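Local coordinates for protein peptidase, M20/M25/M40 family (Staphylococcus aureus, PDB 4EWT) that probably hydrolyses the amide bond of N-acylated amino acids or related compounds, as an M20-family amidohydrolase with a two-manganese centre, at residues Asp295-Leu300 with Phe335-Lys340; Tyr176-Val181 with Phe306-Ala311. One frame throughout, in Å; residues are numbered along the deposited sequence.

Overall arrangement
From the N terminus, the first of the four segments is 176-181, where the chain leaves the mixed sheet for the long strand 179-193 of the antiparallel domain. It returns through 295-300 and enters helix 304-316, which packs back on 176-181; contact 2 thus closes a loop of 124 residues that holds most of the antiparallel domain. Contact 1 closes a loop of 34 residues, from 295-300 to helix 335-341. The loops cross: 295-300 falls inside that of contact 2, and 306-311 inside that of contact 1. The outgoing and returning passages meet through a probable 2.8 Å hydrogen bond from Val181 N to Leu300 O, so the contacts lie side by side where the chain passes between the sheets.

Contact 1 of 2, residues Asp295-Leu300 with Phe335-Lys340; sequences DDYPAL and FAYYAK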
ATOM      1  N   ASP A 295      -9.557  -2.123  25.644  1.00 25.05           N
ATOM      2  CA  ASP A 295      -9.408  -0.782  26.189  1.00 25.60           C
ATOM      3  C   ASP A 295      -8.517  -0.814  27.425  1.00 25.38           C
ATOM      4  O   ASP A 295      -8.476  -1.798  28.175  1.00 25.88           O
ATOM      5  CB  ASP A 295     -10.767  -0.165  26.547  1.00 27.09           C
ATOM      6  CG  ASP A 295     -10.752   1.349  26.453  1.00 30.01           C
ATOM      7  OD1 ASP A 295      -9.914   1.883  25.694  1.00 33.04           O
ATOM      8  OD2 ASP A 295     -11.575   2.019  27.119  1.00 35.39           O
ATOM      9  N   ASP A 296      -7.810   0.279  27.638  1.00 24.61           N
ATOM     10  CA  ASP A 296      -6.894   0.359  28.742  1.00 25.39           C
ATOM     11  C   ASP A 296      -7.068   1.790  29.244  1.00 24.72           C
ATOM     12  O   ASP A 296      -8.097   2.388  28.962  1.00 25.24           O
ATOM     13  CB  ASP A 296      -5.476   0.152  28.213  1.00 25.44           C
ATOM     14  CG  ASP A 296      -4.488   0.016  29.298  1.00 27.93           C
ATOM     15  OD1 ASP A 296      -4.631  -0.925  30.112  1.00 31.52           O
ATOM     16  OD2 ASP A 296      -3.580   0.865  29.341  1.00 29.49           O
ATOM     17  N   TYR A 297      -6.092   2.355  29.957  1.00 24.17           N
ATOM     18  CA  TYR A 297      -6.280   3.607  30.689  1.00 23.95           C
ATOM     19  C   TYR A 297      -7.083   4.616  29.862  1.00 22.91           C
ATOM     20  O   TYR A 297      -6.861   4.747  28.659  1.00 21.84           O
ATOM     21  CB  TYR A 297      -4.944   4.226  31.152  1.00 24.31           C
ATOM     22  CG  TYR A 297      -4.064   3.363  32.055  1.00 25.05           C
ATOM     23  CD1 TYR A 297      -4.535   2.173  32.622  1.00 27.13           C
ATOM     24  CD2 TYR A 297      -2.758   3.753  32.359  1.00 25.09           C
ATOM     25  CE1 TYR A 297      -3.723   1.392  33.450  1.00 28.78           C
ATOM     26  CE2 TYR A 297      -1.934   2.979  33.181  1.00 27.49           C
ATOM     27  CZ  TYR A 297      -2.420   1.803  33.725  1.00 29.82           C
ATOM     28  OH  TYR A 297      -1.612   1.029  34.541  1.00 30.87           O
ATOM     29  N   PRO A 298      -8.050   5.307  30.493  1.00 22.84           N
ATOM     30  CA  PRO A 298      -8.715   6.395  29.769  1.00 22.24           C
ATOM     31  C   PRO A 298      -7.792   7.614  29.656  1.00 21.94           C
ATOM     32  O   PRO A 298      -6.789   7.699  30.378  1.00 22.05           O
ATOM     33  CB  PRO A 298      -9.936   6.718  30.652  1.00 23.47           C
ATOM     34  CG  PRO A 298      -9.572   6.225  32.022  1.00 23.95           C
ATOM     35  CD  PRO A 298      -8.674   5.031  31.800  1.00 23.86           C
ATOM     36  N   ALA A 299      -8.109   8.533  28.748  1.00 21.27           N
ATOM     37  CA  ALA A 299      -7.443   9.834  28.706  1.00 21.06           C
ATOM     38  C   ALA A 299      -7.627  10.586  30.026  1.00 22.25           C
ATOM     39  O   ALA A 299      -8.677  10.493  30.668  1.00 22.74           O
ATOM     40  CB  ALA A 299      -7.973  10.660  27.552  1.00 20.76           C
ATOM     41  N   LEU A 300      -6.606  11.333  30.431  1.00 22.24           N
ATOM     42  CA  LEU A 300      -6.664  12.041  31.699  1.00 22.84           C
ATOM     43  C   LEU A 300      -7.328  13.391  31.479  1.00 23.26           C
ATOM     44  O   LEU A 300      -6.806  14.246  30.750  1.00 22.76           O
ATOM     45  CB  LEU A 300      -5.270  12.221  32.278  1.00 22.83           C
ATOM     46  CG  LEU A 300      -5.141  12.365  33.789  1.00 24.12           C
ATOM     47  CD1 LEU A 300      -3.659  12.312  34.120  1.00 22.97           C
ATOM     48  CD2 LEU A 300      -5.770  13.643  34.304  1.00 23.67           C
ATOM     49  N   PHE A 335      -3.826   7.813  36.900  1.00 26.79           N
ATOM     50  CA  PHE A 335      -4.532   8.893  37.593  1.00 25.97           C
ATOM     51  C   PHE A 335      -5.839   9.213  36.868  1.00 26.45           C
ATOM     52  O   PHE A 335      -6.791   9.703  37.478  1.00 26.62           O
ATOM     53  CB  PHE A 335      -3.667  10.155  37.676  1.00 24.57           C
ATOM     54  CG  PHE A 335      -4.274  11.257  38.500  1.00 24.38           C
ATOM     55  CD1 PHE A 335      -4.018  11.340  39.866  1.00 22.48           C
ATOM     56  CD2 PHE A 335      -5.095  12.224  37.907  1.00 23.90           C
ATOM     57  CE1 PHE A 335      -4.571  12.344  40.639  1.00 22.86           C
ATOM     58  CE2 PHE A 335      -5.654  13.238  38.665  1.00 24.12           C
ATOM     59  CZ  PHE A 335      -5.394  13.302  40.048  1.00 25.01           C
ATOM     60  N   ALA A 336      -5.871   8.927  35.566  1.00 26.12           N
ATOM     61  CA  ALA A 336      -7.048   9.195  34.739  1.00 27.09           C
ATOM     62  C   ALA A 336      -8.308   8.516  35.261  1.00 28.68           C
ATOM     63  O   ALA A 336      -9.411   9.008  35.036  1.00 29.97           O
ATOM     64  CB  ALA A 336      -6.788   8.788  33.312  1.00 26.68           C
ATOM     65  N   TYR A 337      -8.136   7.381  35.934  1.00 29.34           N
ATOM     66  CA  TYR A 337      -9.236   6.691  36.607  1.00 31.67           C
ATOM     67  C   TYR A 337      -9.843   7.503  37.748  1.00 32.46           C
ATOM     68  O   TYR A 337     -11.063   7.543  37.875  1.00 34.98           O
ATOM     69  CB  TYR A 337      -8.802   5.315  37.120  1.00 32.45           C
ATOM     70  CG  TYR A 337      -8.711   4.252  36.041  1.00 32.91           C
ATOM     71  CD1 TYR A 337      -9.840   3.855  35.327  1.00 34.03           C
ATOM     72  CD2 TYR A 337      -7.499   3.627  35.757  1.00 31.97           C
ATOM     73  CE1 TYR A 337      -9.755   2.872  34.338  1.00 35.02           C
ATOM     74  CE2 TYR A 337      -7.401   2.650  34.791  1.00 31.84           C
ATOM     75  CZ  TYR A 337      -8.528   2.280  34.081  1.00 34.48           C
ATOM     76  OH  TYR A 337      -8.417   1.310  33.121  1.00 36.96           O
ATOM     77  N   TYR A 338      -9.009   8.151  38.569  1.00 31.26           N
ATOM     78  CA  TYR A 338      -9.514   9.090  39.583  1.00 31.85           C
ATOM     79  C   TYR A 338     -10.249  10.230  38.904  1.00 32.54           C
ATOM     80  O   TYR A 338     -11.344  10.614  39.317  1.00 33.86           O
ATOM     81  CB  TYR A 338      -8.384   9.705  40.430  1.00 30.34           C
ATOM     82  CG  TYR A 338      -7.488   8.706  41.090  1.00 29.92           C
ATOM     83  CD1 TYR A 338      -7.952   7.918  42.141  1.00 30.77           C
ATOM     84  CD2 TYR A 338      -6.172   8.553  40.678  1.00 27.96           C
ATOM     85  CE1 TYR A 338      -7.144   6.998  42.741  1.00 30.68           C
ATOM     86  CE2 TYR A 338      -5.348   7.632  41.281  1.00 29.25           C
ATOM     87  CZ  TYR A 338      -5.845   6.856  42.318  1.00 30.05           C
ATOM     88  OH  TYR A 338      -5.043   5.927  42.936  1.00 32.56           O
ATOM     89  N   ALA A 339      -9.625  10.758  37.850  1.00 31.60           N
ATOM     90  CA  ALA A 339     -10.111  11.941  37.163  1.00 32.51           C
ATOM     91  C   ALA A 339     -11.467  11.713  36.488  1.00 35.10           C
ATOM     92  O   ALA A 339     -12.127  12.665  36.085  1.00 36.16           O
ATOM     93  CB  ALA A 339      -9.076  12.428  36.168  1.00 30.66           C
ATOM     94  N   LYS A 340     -11.877  10.451  36.394  1.00 36.35           N
ATOM     95  CA  LYS A 340     -13.145  10.075  35.776  1.00 39.46           C
ATOM     96  C   LYS A 340     -14.234   9.781  36.824  1.00 42.03           C
ATOM     97  O   LYS A 340     -15.426   9.787  36.502  1.00 44.32           O
ATOM     98  CB  LYS A 340     -12.932   8.875  34.846  1.00 39.35           C
ATOM     99  CG  LYS A 340     -13.962   8.732  33.737  1.00 43.89           C
ATOM    100  CD  LYS A 340     -13.517   7.719  32.673  1.00 46.73           C
ATOM    101  CE  LYS A 340     -13.146   6.361  33.289  1.00 49.01           C
ATOM    102  NZ  LYS A 340     -14.335   5.601  33.771  1.00 53.44           N
TER
HETATM  103  O   HOH W   1     -10.194   1.109  31.041  1.00 33.09           O
HETATM  104  O   HOH W   2      -9.821  11.010  33.140  1.00  2.00           O
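The ring of Tyr337 carries Pro298 on one face: Pro298 CD stands 3.7 Å from the ring centroid, 21° off the normal and displaced toward the rim, a CH-pi contact in which the two side chains cross at about a right angle. Tyr297 meets the same ring obliquely, its CD1 3.6 Å from Tyr337 CE2, with the planes turned by 75°. Over one face of the Tyr297 ring lies Asp296 OD2, which is salt-bridged to Arg185; that arginine also makes a cation-pi contact with Tyr297. At the edge of the Phe335 ring, near its plane, comes Leu300 CD2, 3.9 Å from Phe335 CD2. Leu300 CG is anti to the backbone N (chi1 -154°) and rests on the backbone of Ala336, while CD2 also touches Ala339 CB. Packing is tightest at Ala336, whose CB approaches Pro298 O to 3.1 Å. On the outer side, the side chains of Lys340 and Pro298 cross at about a right angle, with Lys340 CE 3.8 Å from Pro298 CG.

Polar links run through water. One water donates to both Ala299 O and Ala336 O, at 2.8 Å from each; another lies 2.7 Å from Tyr337 OH and donates only weakly to Asp296 O.

The Tyr297 side chain is about 8 Å from a bound manganese, and its hydroxyl bonds Glu138 O, next in sequence to the metal ligand Glu139. Helix 335-341 lies with Tyr337 and Tyr338 against helix 144-150 and with Phe335 and Ala339 against strand 344-350, while the returning loop follows strand 179-193 through Asp296, Ala299 and Leu300.

Contact 2 of 2, residues Tyr176-Val181 with Phe306-Ala311; sequences YRPGYV and FTEYVA
Thr307 OG1 hydrogen-bonds to Asp303 O, just before helix 304-316 begins, and with its hydroxyl engaged there the threonine turns its methyl toward Tyr176 and the Arg177-Pro178 link. That methyl, CG2, lies 4.0 Å from Tyr176 CD1 at the edge of the ring and 3.9 Å from Pro178 N.

The weight of the packing falls on the face of the tyrosine. One turn further along the helix, Ala311 CB lies over the centre of the Tyr176 ring, 3.5 Å from its centroid and only 10° off the normal, in a nearly axial CH-pi contact that brings the methyl close to all six ring carbons. Tyr176 takes the crowded position, with CG between the backbone N and the carbonyl carbon (chi1 79°).

At the phenol end the polar contacts are looser. Lys315 NZ makes a weak hydrogen bond with Tyr176 OH, and Glu308 OE1 stands 3.5 Å from Tyr176 OH. The same carboxylate oxygen is equally close to Tyr176 CE1, so it sits at the ring's edge, near the ring plane, with the carboxylate turned 76° against the phenol. The chain of Glu308 bends at chi2, which sets CD, and its other oxygen, OE2, comes to 3.9 Å from Pro178 CG.

Tyr176 also touches Val323 and Met325 of strand 322-325 and Ile347 of strand 344-350, and Arg177 packs on Glu327 of the second subunit. The contact therefore joins helix 304-316 to the edge region of the mixed sheet mainly by apolar means. The weak bond from Lys315 may slightly polarise the phenol, while Glu308 OE1 would act in the opposite sense.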
ATOM      1  N   TYR A 176       0.270  23.331  34.428  1.00 41.24           N
ATOM      2  CA  TYR A 176      -1.135  22.921  34.451  1.00 40.28           C
ATOM      3  C   TYR A 176      -1.836  23.079  33.092  1.00 39.01           C
ATOM      4  O   TYR A 176      -1.386  23.847  32.236  1.00 39.28           O
ATOM      5  CB  TYR A 176      -1.900  23.717  35.512  1.00 41.24           C
ATOM      6  CG  TYR A 176      -2.299  25.124  35.092  1.00 42.54           C
ATOM      7  CD1 TYR A 176      -3.598  25.404  34.659  1.00 42.09           C
ATOM      8  CD2 TYR A 176      -1.380  26.177  35.139  1.00 43.65           C
ATOM      9  CE1 TYR A 176      -3.973  26.702  34.280  1.00 42.92           C
ATOM     10  CE2 TYR A 176      -1.744  27.477  34.762  1.00 44.52           C
ATOM     11  CZ  TYR A 176      -3.039  27.734  34.335  1.00 44.26           C
ATOM     12  OH  TYR A 176      -3.398  29.020  33.967  1.00 44.76           O
ATOM     13  N   ARG A 177      -2.976  22.423  32.952  1.00 37.84           N
ATOM     14  CA  ARG A 177      -3.828  22.489  31.787  1.00 36.76           C
ATOM     15  C   ARG A 177      -5.193  21.871  32.048  1.00 36.29           C
ATOM     16  O   ARG A 177      -5.284  20.745  32.401  1.00 35.70           O
ATOM     17  CB  ARG A 177      -3.161  21.794  30.611  1.00 35.65           C
ATOM     18  CG  ARG A 177      -4.021  21.745  29.414  1.00 34.81           C
ATOM     19  CD  ARG A 177      -3.366  21.082  28.301  1.00 34.70           C
ATOM     20  NE  ARG A 177      -3.680  21.771  27.088  1.00 34.72           N
ATOM     21  CZ  ARG A 177      -4.760  21.528  26.391  1.00 33.57           C
ATOM     22  NH1 ARG A 177      -5.612  20.600  26.770  1.00 32.56           N
ATOM     23  NH2 ARG A 177      -4.968  22.213  25.305  1.00 35.16           N
ATOM     24  N   PRO A 178      -6.260  22.623  31.878  1.00 36.09           N
ATOM     25  CA  PRO A 178      -7.598  22.055  32.080  1.00 35.43           C
ATOM     26  C   PRO A 178      -7.972  21.159  30.907  1.00 33.80           C
ATOM     27  O   PRO A 178      -7.346  21.234  29.846  1.00 33.05           O
ATOM     28  CB  PRO A 178      -8.512  23.289  32.112  1.00 36.40           C
ATOM     29  CG  PRO A 178      -7.793  24.315  31.294  1.00 36.53           C
ATOM     30  CD  PRO A 178      -6.314  24.058  31.517  1.00 37.01           C
ATOM     31  N   GLY A 179      -8.979  20.313  31.100  1.00 32.94           N
ATOM     32  CA  GLY A 179      -9.424  19.412  30.050  1.00 30.90           C
ATOM     33  C   GLY A 179      -8.462  18.247  29.888  1.00 29.71           C
ATOM     34  O   GLY A 179      -7.686  17.938  30.802  1.00 28.97           O
ATOM     35  N   TYR A 180      -8.504  17.622  28.709  1.00 27.89           N
ATOM     36  CA  TYR A 180      -7.680  16.448  28.413  1.00 26.83           C
ATOM     37  C   TYR A 180      -6.189  16.770  28.359  1.00 26.54           C
ATOM     38  O   TYR A 180      -5.752  17.611  27.577  1.00 26.39           O
ATOM     39  CB  TYR A 180      -8.111  15.825  27.095  1.00 25.77           C
ATOM     40  CG  TYR A 180      -9.445  15.119  27.133  1.00 25.47           C
ATOM     41  CD1 TYR A 180      -9.572  13.857  27.713  1.00 26.35           C
ATOM     42  CD2 TYR A 180     -10.575  15.703  26.573  1.00 25.92           C
ATOM     43  CE1 TYR A 180     -10.804  13.192  27.732  1.00 25.91           C
ATOM     44  CE2 TYR A 180     -11.800  15.048  26.580  1.00 26.44           C
ATOM     45  CZ  TYR A 180     -11.902  13.794  27.153  1.00 27.17           C
ATOM     46  OH  TYR A 180     -13.113  13.149  27.157  1.00 31.52           O
ATOM     47  N   VAL A 181      -5.409  16.078  29.180  1.00 26.16           N
ATOM     48  CA  VAL A 181      -4.011  16.464  29.378  1.00 26.08           C
ATOM     49  C   VAL A 181      -3.020  15.317  29.102  1.00 25.43           C
ATOM     50  O   VAL A 181      -1.848  15.567  28.820  1.00 25.67           O
ATOM     51  CB  VAL A 181      -3.799  17.108  30.781  1.00 27.10           C
ATOM     52  CG1 VAL A 181      -4.145  16.119  31.907  1.00 25.54           C
ATOM     53  CG2 VAL A 181      -2.378  17.649  30.934  1.00 27.34           C
ATOM     54  N   PHE A 306     -11.965  22.826  38.740  1.00 41.47           N
ATOM     55  CA  PHE A 306     -10.994  22.524  39.785  1.00 41.65           C
ATOM     56  C   PHE A 306      -9.574  22.904  39.368  1.00 40.79           C
ATOM     57  O   PHE A 306      -8.858  23.520  40.153  1.00 41.52           O
ATOM     58  CB  PHE A 306     -11.085  21.056  40.221  1.00 41.32           C
ATOM     59  CG  PHE A 306     -10.182  20.702  41.373  1.00 41.72           C
ATOM     60  CD1 PHE A 306     -10.295  21.355  42.593  1.00 43.33           C
ATOM     61  CD2 PHE A 306      -9.227  19.702  41.235  1.00 40.85           C
ATOM     62  CE1 PHE A 306      -9.467  21.030  43.658  1.00 43.92           C
ATOM     63  CE2 PHE A 306      -8.394  19.365  42.294  1.00 42.04           C
ATOM     64  CZ  PHE A 306      -8.512  20.030  43.510  1.00 43.09           C
ATOM     65  N   THR A 307      -9.184  22.574  38.138  1.00 39.17           N
ATOM     66  CA  THR A 307      -7.830  22.875  37.651  1.00 38.39           C
ATOM     67  C   THR A 307      -7.550  24.364  37.642  1.00 39.96           C
ATOM     68  O   THR A 307      -6.451  24.785  38.002  1.00 40.52           O
ATOM     69  CB  THR A 307      -7.559  22.303  36.243  1.00 36.68           C
ATOM     70  OG1 THR A 307      -7.777  20.892  36.250  1.00 34.28           O
ATOM     71  CG2 THR A 307      -6.121  22.581  35.802  1.00 35.44           C
ATOM     72  N   GLU A 308      -8.535  25.162  37.227  1.00 41.01           N
ATOM     73  CA  GLU A 308      -8.363  26.616  37.225  1.00 42.86           C
ATOM     74  C   GLU A 308      -8.305  27.155  38.642  1.00 44.11           C
ATOM     75  O   GLU A 308      -7.504  28.049  38.940  1.00 45.15           O
ATOM     76  CB  GLU A 308      -9.462  27.326  36.428  1.00 43.71           C
ATOM     77  CG  GLU A 308      -8.955  28.560  35.678  1.00 46.33           C
ATOM     78  CD  GLU A 308      -8.030  28.200  34.513  1.00 47.06           C
ATOM     79  OE1 GLU A 308      -6.885  28.709  34.462  1.00 48.19           O
ATOM     80  OE2 GLU A 308      -8.447  27.401  33.648  1.00 47.22           O
ATOM     81  N   TYR A 309      -9.143  26.608  39.520  1.00 44.17           N
ATOM     82  CA  TYR A 309      -9.043  26.919  40.937  1.00 45.36           C
ATOM     83  C   TYR A 309      -7.619  26.670  41.445  1.00 45.45           C
ATOM     84  O   TYR A 309      -7.067  27.497  42.164  1.00 46.84           O
ATOM     85  CB  TYR A 309     -10.059  26.114  41.760  1.00 45.61           C
ATOM     86  CG  TYR A 309      -9.725  26.096  43.229  1.00 46.70           C
ATOM     87  CD1 TYR A 309     -10.118  27.142  44.062  1.00 47.67           C
ATOM     88  CD2 TYR A 309      -8.988  25.049  43.783  1.00 45.85           C
ATOM     89  CE1 TYR A 309      -9.800  27.142  45.401  1.00 49.40           C
ATOM     90  CE2 TYR A 309      -8.661  25.039  45.128  1.00 46.85           C
ATOM     91  CZ  TYR A 309      -9.074  26.090  45.927  1.00 48.76           C
ATOM     92  OH  TYR A 309      -8.759  26.102  47.254  1.00 50.77           O
ATOM     93  N   VAL A 310      -7.030  25.534  41.057  1.00 44.02           N
ATOM     94  CA  VAL A 310      -5.690  25.157  41.520  1.00 44.02           C
ATOM     95  C   VAL A 310      -4.631  26.166  41.070  1.00 44.68           C
ATOM     96  O   VAL A 310      -3.798  26.604  41.869  1.00 45.68           O
ATOM     97  CB  VAL A 310      -5.311  23.707  41.094  1.00 42.31           C
ATOM     98  CG1 VAL A 310      -3.817  23.456  41.254  1.00 41.94           C
ATOM     99  CG2 VAL A 310      -6.117  22.690  41.891  1.00 41.52           C
ATOM    100  N   ALA A 311      -4.683  26.538  39.796  1.00 44.37           N
ATOM    101  CA  ALA A 311      -3.768  27.523  39.237  1.00 45.39           C
ATOM    102  C   ALA A 311      -3.983  28.923  39.820  1.00 47.59           C
ATOM    103  O   ALA A 311      -3.025  29.686  39.974  1.00 48.23           O
ATOM    104  CB  ALA A 311      -3.905  27.557  37.741  1.00 44.43           C
TER